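Local coordinates for protein pentafunctional AROM polypeptide (Schizosaccharomyces pombe, PDB 5SWV) that probably catalyses the dehydration of 3-dehydroquinate and the reduction of 3-dehydroshikimate, two consecutive steps of the shikimate pathway, at residues A[10-16]-A[215-221]; A[81-86]-A[138-142]; A[174-180]-A[202-207]; A[208-212]-A[230-234]. All coordinates share one frame; numbering follows the deposited sequence.

Contact 1: residues A[10-16]-A[215-221]; sequences KRSTFLT and KFMTPVT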
# COMPACT_ATOMS: atom_id res chain seq x y z
N LYS A 10 6.85 12.98 -2.65
CA LYS A 10 7.35 13.61 -3.87
C LYS A 10 6.39 13.42 -5.03
O LYS A 10 6.04 14.39 -5.68
CB LYS A 10 8.74 13.07 -4.24
CG LYS A 10 9.88 13.74 -3.47
CD LYS A 10 11.11 13.91 -4.35
CE LYS A 10 10.92 15.00 -5.40
NZ LYS A 10 11.64 14.72 -6.68
N ARG A 11 5.98 12.17 -5.28
CA ARG A 11 5.11 11.81 -6.40
C ARG A 11 4.01 10.88 -5.96
O ARG A 11 4.29 9.81 -5.42
CB ARG A 11 5.92 11.09 -7.48
CG ARG A 11 6.77 12.03 -8.30
CD ARG A 11 7.81 11.31 -9.14
NE ARG A 11 8.52 12.33 -9.92
CZ ARG A 11 9.79 12.71 -9.77
NH1 ARG A 11 10.61 12.13 -8.87
NH2 ARG A 11 10.27 13.67 -10.55
N SER A 12 2.76 11.26 -6.21
CA SER A 12 1.63 10.37 -5.97
C SER A 12 0.88 10.11 -7.27
O SER A 12 0.93 10.91 -8.21
CB SER A 12 0.69 10.94 -4.90
OG SER A 12 0.77 12.35 -4.81
N THR A 13 0.20 8.97 -7.31
CA THR A 13 -0.63 8.58 -8.45
C THR A 13 -1.89 7.92 -7.93
O THR A 13 -1.91 7.47 -6.80
CB THR A 13 0.09 7.57 -9.37
OG1 THR A 13 0.22 6.31 -8.71
CG2 THR A 13 1.47 8.07 -9.76
N PHE A 14 -2.92 7.86 -8.75
CA PHE A 14 -4.12 7.11 -8.40
C PHE A 14 -4.75 6.44 -9.61
O PHE A 14 -4.73 6.98 -10.73
CB PHE A 14 -5.13 7.98 -7.66
CG PHE A 14 -5.83 9.01 -8.52
CD1 PHE A 14 -6.98 8.68 -9.23
CD2 PHE A 14 -5.37 10.33 -8.56
CE1 PHE A 14 -7.65 9.63 -10.00
CE2 PHE A 14 -6.03 11.29 -9.33
CZ PHE A 14 -7.17 10.94 -10.06
N LEU A 15 -5.31 5.25 -9.36
CA LEU A 15 -5.92 4.42 -10.38
C LEU A 15 -7.32 4.91 -10.71
O LEU A 15 -8.10 5.16 -9.81
CB LEU A 15 -6.00 2.96 -9.91
CG LEU A 15 -6.42 1.96 -10.99
CD1 LEU A 15 -5.29 1.74 -11.98
CD2 LEU A 15 -6.86 0.64 -10.39
N THR A 16 -7.62 5.02 -12.00
CA THR A 16 -8.97 5.35 -12.47
C THR A 16 -9.78 4.07 -12.67
O THR A 16 -9.84 3.54 -13.78
CB THR A 16 -8.92 6.19 -13.75
OG1 THR A 16 -8.14 5.51 -14.76
CG2 THR A 16 -8.28 7.54 -13.47
N LYS A 215 3.35 15.99 -10.70
CA LYS A 215 3.87 15.10 -9.65
C LYS A 215 2.80 14.68 -8.67
O LYS A 215 2.77 13.54 -8.26
CB LYS A 215 5.06 15.73 -8.94
CG LYS A 215 6.24 15.86 -9.90
CD LYS A 215 7.50 16.46 -9.29
CE LYS A 215 7.22 17.84 -8.72
NZ LYS A 215 8.43 18.71 -8.83
N PHE A 216 1.91 15.61 -8.35
CA PHE A 216 0.88 15.40 -7.35
C PHE A 216 -0.40 14.77 -7.90
O PHE A 216 -1.12 15.40 -8.67
CB PHE A 216 0.55 16.73 -6.68
CG PHE A 216 -0.45 16.61 -5.59
CD1 PHE A 216 -0.08 16.08 -4.36
CD2 PHE A 216 -1.76 17.01 -5.79
CE1 PHE A 216 -1.01 15.95 -3.33
CE2 PHE A 216 -2.70 16.89 -4.77
CZ PHE A 216 -2.32 16.35 -3.54
N MET A 217 -0.67 13.53 -7.47
CA MET A 217 -1.92 12.79 -7.77
C MET A 217 -2.28 12.72 -9.25
O MET A 217 -3.34 13.17 -9.67
CB MET A 217 -3.11 13.35 -6.96
CG MET A 217 -2.96 13.21 -5.46
SD MET A 217 -4.39 13.87 -4.56
CE MET A 217 -5.60 12.58 -4.87
N THR A 218 -1.37 12.14 -10.03
CA THR A 218 -1.61 11.90 -11.46
C THR A 218 -2.51 10.68 -11.61
O THR A 218 -2.30 9.68 -10.93
CB THR A 218 -0.30 11.63 -12.23
OG1 THR A 218 0.56 12.77 -12.11
CG2 THR A 218 -0.57 11.39 -13.69
N PRO A 219 -3.53 10.77 -12.49
CA PRO A 219 -4.27 9.54 -12.76
C PRO A 219 -3.52 8.62 -13.71
O PRO A 219 -2.86 9.08 -14.65
CB PRO A 219 -5.57 10.03 -13.39
CG PRO A 219 -5.26 11.37 -13.91
CD PRO A 219 -4.21 11.95 -13.01
N VAL A 220 -3.64 7.33 -13.43
CA VAL A 220 -3.07 6.28 -14.23
C VAL A 220 -4.11 5.19 -14.44
O VAL A 220 -5.14 5.14 -13.75
CB VAL A 220 -1.82 5.66 -13.57
CG1 VAL A 220 -0.75 6.72 -13.36
CG2 VAL A 220 -2.15 4.95 -12.26
N THR A 221 -3.82 4.31 -15.40
CA THR A 221 -4.67 3.17 -15.71
C THR A 221 -3.81 1.91 -15.69
O THR A 221 -2.65 1.98 -15.26
CB THR A 221 -5.40 3.37 -17.06
OG1 THR A 221 -6.24 2.23 -17.33
CG2 THR A 221 -4.43 3.55 -18.23
O HOH W 1 -8.84 3.28 -16.51
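F14 and P219 lie side by side and point the same way where the first and last strands of a TIM barrel close on each other, 13-17 beside 218-220. With its CG held between the backbone N and the carbonyl carbon (chi1 72°), the phenyl ring leans over the neighbouring strand. P219 CB sits over one ring face, 4.2 Å from the F14 ring centroid, in a CH-pi contact. The ring edge goes to backbone: F14 CE2 is 3.3 Å from M217 O, near the ring plane. T16 crosses the same proline, its methyl CG2 lying 3.7 Å from P219 CB, and P219 also packs on F201 of strand 198-203. T13, L15 and V220 occupy the other side of the sheet, where T13 and V220 meet helix 236-245.

Beneath these side chains runs regular parallel pairing: F14 N donates to T218 O, and V220 N to F14 O (2.9 Å). Before the strand proper, S12 supplies a side-chain bond as well, its OG accepting from M217 N at 3.2 Å with an angle of 149° at the hydrogen. Further out, the side chains of R11 and K215 pass each other at a slant, R11 CG 4.1 Å from K215 CB, while the R11 guanidinium forms a salt bridge with E248. R11 NH2 and K215 NZ, like charges, stay 5.6 Å apart. The opposite end of the pairing is polar: T16 OG1, also bonded to Q233 NE2, shares a water with T221 OG1, and that water lies 2.9 Å from each of the two hydroxyl oxygens.

Contact 2: residues A[81-86]-A[138-142]; sequences RTISQG and SWHDL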
# COMPACT_ATOMS: atom_id res chain seq x y z
N ARG A 81 -18.19 11.82 -12.93
CA ARG A 81 -17.73 12.61 -14.07
C ARG A 81 -18.85 12.65 -15.10
O ARG A 81 -19.36 11.60 -15.51
CB ARG A 81 -16.49 11.95 -14.66
CG ARG A 81 -15.86 12.69 -15.83
CD ARG A 81 -15.19 13.99 -15.44
NE ARG A 81 -14.15 13.81 -14.43
CZ ARG A 81 -14.14 14.34 -13.20
NH1 ARG A 81 -15.11 15.15 -12.77
NH2 ARG A 81 -13.11 14.07 -12.39
N THR A 82 -19.22 13.85 -15.50
CA THR A 82 -20.37 14.10 -16.39
C THR A 82 -19.96 14.09 -17.85
O THR A 82 -18.77 14.11 -18.18
CB THR A 82 -21.02 15.46 -16.11
OG1 THR A 82 -20.10 16.52 -16.41
CG2 THR A 82 -21.44 15.58 -14.68
N ILE A 83 -20.96 14.11 -18.72
CA ILE A 83 -20.73 13.99 -20.15
C ILE A 83 -19.91 15.12 -20.75
O ILE A 83 -19.02 14.87 -21.55
CB ILE A 83 -22.07 13.77 -20.90
CG1 ILE A 83 -22.59 12.37 -20.56
CG2 ILE A 83 -21.91 13.90 -22.42
CD1 ILE A 83 -24.07 12.21 -20.69
N SER A 84 -20.13 16.35 -20.33
CA SER A 84 -19.44 17.46 -20.96
C SER A 84 -18.08 17.66 -20.34
O SER A 84 -17.30 18.47 -20.85
CB SER A 84 -20.25 18.74 -20.86
OG SER A 84 -20.49 19.06 -19.52
N GLN A 85 -17.80 16.95 -19.25
CA GLN A 85 -16.44 16.88 -18.71
C GLN A 85 -15.68 15.60 -19.12
O GLN A 85 -14.60 15.35 -18.60
CB GLN A 85 -16.51 16.98 -17.20
CG GLN A 85 -17.13 18.28 -16.73
CD GLN A 85 -16.13 19.40 -16.65
OE1 GLN A 85 -15.09 19.26 -16.02
NE2 GLN A 85 -16.45 20.52 -17.27
N GLY A 86 -16.24 14.82 -20.05
CA GLY A 86 -15.60 13.59 -20.55
C GLY A 86 -16.05 12.27 -19.96
O GLY A 86 -15.54 11.22 -20.33
N SER A 138 -12.90 20.16 -9.56
CA SER A 138 -12.37 19.78 -10.85
C SER A 138 -13.05 20.53 -11.99
O SER A 138 -14.25 20.75 -11.96
CB SER A 138 -12.58 18.28 -11.05
OG SER A 138 -13.93 18.01 -11.41
N TRP A 139 -12.27 20.89 -13.00
CA TRP A 139 -12.82 21.30 -14.29
C TRP A 139 -11.95 20.80 -15.43
O TRP A 139 -10.72 20.84 -15.36
CB TRP A 139 -12.97 22.81 -14.37
CG TRP A 139 -13.64 23.24 -15.64
CD1 TRP A 139 -13.03 23.63 -16.80
CD2 TRP A 139 -15.05 23.29 -15.89
NE1 TRP A 139 -13.97 23.93 -17.75
CE2 TRP A 139 -15.22 23.75 -17.22
CE3 TRP A 139 -16.19 23.01 -15.12
CZ2 TRP A 139 -16.48 23.93 -17.81
CZ3 TRP A 139 -17.46 23.20 -15.71
CH2 TRP A 139 -17.59 23.65 -17.05
N HIS A 140 -12.62 20.35 -16.49
CA HIS A 140 -12.01 19.78 -17.68
C HIS A 140 -12.42 20.61 -18.92
O HIS A 140 -13.61 20.77 -19.20
CB HIS A 140 -12.46 18.32 -17.84
CG HIS A 140 -12.01 17.41 -16.74
ND1 HIS A 140 -12.59 17.40 -15.48
CD2 HIS A 140 -11.03 16.47 -16.70
CE1 HIS A 140 -11.99 16.49 -14.73
NE2 HIS A 140 -11.04 15.91 -15.44
N ASP A 141 -11.45 21.17 -19.65
CA ASP A 141 -11.74 21.91 -20.89
C ASP A 141 -11.57 21.00 -22.11
O ASP A 141 -10.51 20.95 -22.75
CB ASP A 141 -10.86 23.16 -21.02
CG ASP A 141 -11.07 23.90 -22.35
OD1 ASP A 141 -12.23 23.94 -22.83
OD2 ASP A 141 -10.08 24.42 -22.90
N LEU A 142 -12.64 20.31 -22.45
CA LEU A 142 -12.66 19.47 -23.64
C LEU A 142 -12.39 20.23 -24.94
O LEU A 142 -11.83 19.65 -25.86
CB LEU A 142 -13.99 18.69 -23.72
CG LEU A 142 -13.92 17.25 -23.20
CD1 LEU A 142 -13.29 17.17 -21.81
CD2 LEU A 142 -15.31 16.61 -23.21
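The guanidinium of R81 has H140 CE1 over the centre of one face, 3.3 Å above its plane, but the two groups are tilted by 40° and do not stack flat. H140 offers its ring edge to Q85, whose OE1 lies in the imidazole plane near ND1. W139 takes the other end of the same amide: Q85 NE2 stands over one indole face, offset toward the rim and 3.3 Å from W139 CZ3. Q85 is therefore wedged between two consecutive residues of a strand, its oxygen toward H140 and its nitrogen on the tryptophan.

Both H140 N (2.7 Å) and H140 ND1 (3.2 Å) donate to Q85 OE1, approaching from the same side of the amide plane. This double grip would help to fix the rotation of the imidazole and joins ring to backbone. A bend at chi2 (-85°) in Q85 turns the amide across the strand. In the TIM barrel these residues lie where strands 76-79 and 134-140 run out into loops, at the C-terminal mouth, the end that holds the active site in type I dehydroquinases. R81 is held by salt bridges to D113 and E115, and D113 also takes the hydroxyl of S138; H140 packs on K169 of the next strand. At the outer end, L142 CD2 reaches the backbone turn, 3.6 Å from S84 O, and the leucine side chain lies about 4 Å from a bound triethylene glycol.

Contact 3: residues A[174-180]-A[202-207]; sequences ANNLNDN and NMGRFG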
# COMPACT_ATOMS: atom_id res chain seq x y z
N ALA A 174 -4.71 19.32 -24.95
CA ALA A 174 -3.54 19.84 -25.64
C ALA A 174 -3.71 19.72 -27.14
O ALA A 174 -4.11 18.66 -27.63
CB ALA A 174 -2.30 19.08 -25.19
N ASN A 175 -3.39 20.79 -27.86
CA ASN A 175 -3.30 20.78 -29.33
C ASN A 175 -1.87 20.55 -29.86
O ASN A 175 -1.69 20.15 -31.01
CB ASN A 175 -3.82 22.09 -29.91
CG ASN A 175 -5.15 22.48 -29.33
OD1 ASN A 175 -6.18 21.99 -29.75
ND2 ASN A 175 -5.14 23.38 -28.36
N ASN A 176 -0.87 20.83 -29.03
CA ASN A 176 0.53 20.81 -29.43
C ASN A 176 1.46 20.77 -28.21
O ASN A 176 1.01 21.03 -27.10
CB ASN A 176 0.84 22.03 -30.30
CG ASN A 176 0.37 23.35 -29.66
OD1 ASN A 176 0.90 23.79 -28.64
ND2 ASN A 176 -0.60 23.99 -30.28
N LEU A 177 2.74 20.46 -28.41
CA LEU A 177 3.77 20.59 -27.36
C LEU A 177 3.69 21.91 -26.57
O LEU A 177 3.81 21.94 -25.34
CB LEU A 177 5.18 20.50 -27.97
CG LEU A 177 6.36 21.11 -27.16
CD1 LEU A 177 6.75 20.14 -26.04
CD2 LEU A 177 7.56 21.52 -28.02
N ASN A 178 3.53 23.01 -27.29
CA ASN A 178 3.57 24.32 -26.65
C ASN A 178 2.56 24.50 -25.50
O ASN A 178 2.83 25.22 -24.54
CB ASN A 178 3.41 25.43 -27.68
CG ASN A 178 4.04 26.70 -27.21
OD1 ASN A 178 5.27 26.80 -27.21
ND2 ASN A 178 3.23 27.65 -26.75
N ASP A 179 1.40 23.85 -25.62
CA ASP A 179 0.37 23.87 -24.58
C ASP A 179 0.85 23.25 -23.26
O ASP A 179 0.49 23.71 -22.19
CB ASP A 179 -0.93 23.18 -25.06
CG ASP A 179 -1.75 24.02 -26.08
OD1 ASP A 179 -1.58 25.26 -26.16
OD2 ASP A 179 -2.57 23.42 -26.81
N ASN A 180 1.67 22.21 -23.33
CA ASN A 180 2.26 21.59 -22.14
C ASN A 180 3.27 22.50 -21.46
O ASN A 180 3.36 22.52 -20.23
CB ASN A 180 2.91 20.24 -22.49
CG ASN A 180 1.90 19.22 -22.99
OD1 ASN A 180 0.79 19.13 -22.47
ND2 ASN A 180 2.26 18.45 -24.01
N ASN A 202 -2.75 18.25 -19.19
CA ASN A 202 -3.54 18.25 -20.39
C ASN A 202 -3.79 16.81 -20.79
O ASN A 202 -2.85 16.01 -20.86
CB ASN A 202 -2.82 18.95 -21.53
CG ASN A 202 -2.56 20.42 -21.25
OD1 ASN A 202 -3.47 21.15 -20.85
ND2 ASN A 202 -1.33 20.86 -21.46
N MET A 203 -5.06 16.50 -21.05
CA MET A 203 -5.40 15.24 -21.68
C MET A 203 -5.16 15.34 -23.19
O MET A 203 -4.81 16.42 -23.70
CB MET A 203 -6.82 14.82 -21.32
CG MET A 203 -7.96 15.69 -21.84
SD MET A 203 -9.62 15.20 -21.27
CE MET A 203 -9.35 14.74 -19.56
N GLY A 204 -5.32 14.22 -23.88
CA GLY A 204 -4.97 14.12 -25.30
C GLY A 204 -3.62 13.47 -25.42
O GLY A 204 -2.79 13.59 -24.53
N ARG A 205 -3.39 12.79 -26.54
CA ARG A 205 -2.08 12.20 -26.84
C ARG A 205 -0.98 13.24 -26.89
O ARG A 205 0.15 12.95 -26.51
CB ARG A 205 -2.10 11.44 -28.16
CG ARG A 205 -2.99 10.21 -28.11
CD ARG A 205 -2.85 9.33 -29.36
NE ARG A 205 -3.11 7.93 -29.01
CZ ARG A 205 -2.30 7.16 -28.26
NH1 ARG A 205 -2.66 5.91 -27.99
NH2 ARG A 205 -1.14 7.62 -27.77
N PHE A 206 -1.31 14.45 -27.35
CA PHE A 206 -0.36 15.58 -27.32
C PHE A 206 -0.05 16.04 -25.89
O PHE A 206 1.02 16.58 -25.63
CB PHE A 206 -0.88 16.80 -28.09
CG PHE A 206 -0.84 16.68 -29.60
CD1 PHE A 206 0.36 16.46 -30.28
CD2 PHE A 206 -2.01 16.90 -30.36
CE1 PHE A 206 0.39 16.41 -31.68
CE2 PHE A 206 -1.98 16.86 -31.76
CZ PHE A 206 -0.78 16.61 -32.41
N GLY A 207 -1.00 15.85 -24.97
CA GLY A 207 -0.85 16.28 -23.57
C GLY A 207 0.06 15.45 -22.69
O GLY A 207 0.39 15.85 -21.58
O HOH W 2 -4.03 15.66 -27.94
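N180 ND2 gives F206 O the shortest hydrogen bond between 174-180 and 202-207, 2.8 Å, with the acceptor lying in the plane of the asparagine amide. At the other end of that amide, N180 OD1 accepts from N202 ND2 at 2.9 Å along an almost straight N-H (176°). The two side chains cross obliquely, their amide planes 32° apart, and since N180 gives with one end and receives with the other, its flip state is defined. N202 ND2 also makes a weak bond to D179 O, while N202 OD1 is taken by W148 NE1.

F206 turns one ring face to the backbone of N175, whose O lies over it, offset toward the rim and 3.3 Å from F206 CD2. A174 CB packs on the backbone of G207, 3.5 Å from G207 N, and on N202 CB. Water 2 bridges the backbone here, donating to A174 O and accepting from F206 N. The start of helix 177-193 is organised by N176, an N-cap whose OD1 accepts from D179 N, and D179 OD2 in turn holds both N175 N and N175 ND2.

The contact joins elements of a TIM-barrel beta-alpha-beta unit: A174 N bonds to M203 O (3.2 Å) where strands 167-173 and 198-203 end side by side, the first turn of helix 177-193 leans on the loop that follows, and L177 and N180 also pack against helix 208-213.

Contact 4: residues A[208-212]-A[230-234]; sequences QLSRI and APGQL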
# COMPACT_ATOMS: atom_id res chain seq x y z
N GLN A 208 0.50 14.30 -23.20
CA GLN A 208 1.17 13.28 -22.36
C GLN A 208 2.38 13.79 -21.57
O GLN A 208 2.59 13.38 -20.43
CB GLN A 208 1.52 12.04 -23.19
CG GLN A 208 0.29 11.27 -23.67
CD GLN A 208 0.58 10.00 -24.44
OE1 GLN A 208 -0.31 9.43 -25.05
NE2 GLN A 208 1.81 9.55 -24.40
N LEU A 209 3.17 14.70 -22.15
CA LEU A 209 4.24 15.35 -21.38
C LEU A 209 3.72 15.94 -20.04
O LEU A 209 4.37 15.77 -19.00
CB LEU A 209 4.92 16.46 -22.20
CG LEU A 209 6.04 17.22 -21.49
CD1 LEU A 209 7.18 16.33 -21.03
CD2 LEU A 209 6.58 18.31 -22.39
N SER A 210 2.58 16.64 -20.08
CA SER A 210 2.10 17.32 -18.89
C SER A 210 1.70 16.34 -17.78
O SER A 210 1.87 16.65 -16.62
CB SER A 210 0.93 18.25 -19.22
OG SER A 210 -0.25 17.53 -19.56
N ARG A 211 1.17 15.17 -18.15
CA ARG A 211 0.85 14.11 -17.17
C ARG A 211 2.12 13.62 -16.47
O ARG A 211 2.15 13.45 -15.25
CB ARG A 211 0.21 12.88 -17.85
CG ARG A 211 -1.18 13.09 -18.43
CD ARG A 211 -1.59 11.84 -19.18
NE ARG A 211 -2.93 11.87 -19.76
CZ ARG A 211 -4.06 11.69 -19.09
NH1 ARG A 211 -4.07 11.50 -17.77
NH2 ARG A 211 -5.21 11.72 -19.76
N ILE A 212 3.16 13.42 -17.28
CA ILE A 212 4.46 12.97 -16.81
C ILE A 212 5.07 13.95 -15.81
O ILE A 212 5.60 13.53 -14.79
CB ILE A 212 5.37 12.70 -18.02
CG1 ILE A 212 4.91 11.42 -18.74
CG2 ILE A 212 6.84 12.60 -17.63
CD1 ILE A 212 5.29 11.38 -20.20
N ALA A 230 -9.32 8.77 -19.99
CA ALA A 230 -9.25 9.90 -20.90
C ALA A 230 -8.06 9.75 -21.88
O ALA A 230 -7.11 9.04 -21.58
CB ALA A 230 -9.14 11.19 -20.11
N PRO A 231 -8.14 10.43 -23.05
CA PRO A 231 -7.07 10.32 -24.04
C PRO A 231 -5.72 10.73 -23.47
O PRO A 231 -5.61 11.78 -22.80
CB PRO A 231 -7.50 11.29 -25.14
CG PRO A 231 -8.95 11.49 -24.97
CD PRO A 231 -9.18 11.37 -23.49
N GLY A 232 -4.72 9.91 -23.74
CA GLY A 232 -3.36 10.22 -23.34
C GLY A 232 -2.97 9.58 -22.04
O GLY A 232 -1.84 9.73 -21.61
N GLN A 233 -3.88 8.86 -21.40
CA GLN A 233 -3.60 8.31 -20.09
C GLN A 233 -2.57 7.20 -20.17
O GLN A 233 -2.60 6.39 -21.09
CB GLN A 233 -4.86 7.76 -19.48
CG GLN A 233 -4.72 7.34 -18.03
CD GLN A 233 -6.05 6.92 -17.44
OE1 GLN A 233 -6.97 6.50 -18.17
NE2 GLN A 233 -6.17 7.04 -16.12
N LEU A 234 -1.69 7.18 -19.18
CA LEU A 234 -0.59 6.23 -19.08
C LEU A 234 -0.80 5.22 -17.95
O LEU A 234 -1.51 5.49 -17.01
CB LEU A 234 0.70 7.00 -18.81
CG LEU A 234 1.14 7.98 -19.88
CD1 LEU A 234 2.34 8.80 -19.41
CD2 LEU A 234 1.46 7.25 -21.19
O HOH W 3 -1.47 7.36 -23.73
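R211 extends straight from CG to NE, and with CG anti to the carbonyl carbon (chi1 -67°) it carries its guanidinium from helix 208-213 onto the type II beta turn A230-Q233. This turn belongs to the loop between the last strand of the TIM barrel, 218-220, and helix 236-245. R211 NH2 donates to P231 O at 3.1 Å; the oxygen lies in the guanidinium plane, but the donor stands above the carbonyl plane, away from a lone pair. Q233 CA covers the centre of one guanidinium face, 3.6 Å from R211 CZ, so the turn meets both edge and face. G232, whose backbone angles (phi 96°, psi -1°) would press a CB against the preceding carbonyl oxygen, is the third residue of the turn, and its own carbonyl oxygen lies close to R211 NE at an angle too poor for a hydrogen bond.

P231 O has a second donor in G204 N, which joins the turn to the loop after strand 198-203. The Q233 amide is bonded outside the contact, its OE1 accepting from A229 N. Nearer the helix start, the aliphatic part of Q208 rests against the turn, Q208 CG lying 3.3 Å from G232 O. One turn along, I212 and L234 cross with I212 CG1 3.7 Å from L234 CD1. A water joins the Q208 side chain to the turn backbone, donating to Q208 OE1 at 2.7 Å and to Q233 O at 3.0 Å.

How the contacts relate
All four contacts belong to the dehydroquinase barrel, and their chemistry follows their depth. Contact 1 is the buried one, a parallel strand pair closing the barrel mainly through backbone bonds. Contacts 2 and 3 lie where strands give way to loops, and contact 4 sets a helix against a loop; all three are only partly buried. They rely on amide and imidazole in contact 2, asparagine amides and a water in contact 3, a guanidinium and a water in contact 4. Contact 4 links two of the others: L234 O pairs with T221 N of contact 1, and S210 OG bonds N202 N of contact 3. Contact 2 meets contact 3 by packing alone, H140 against M203.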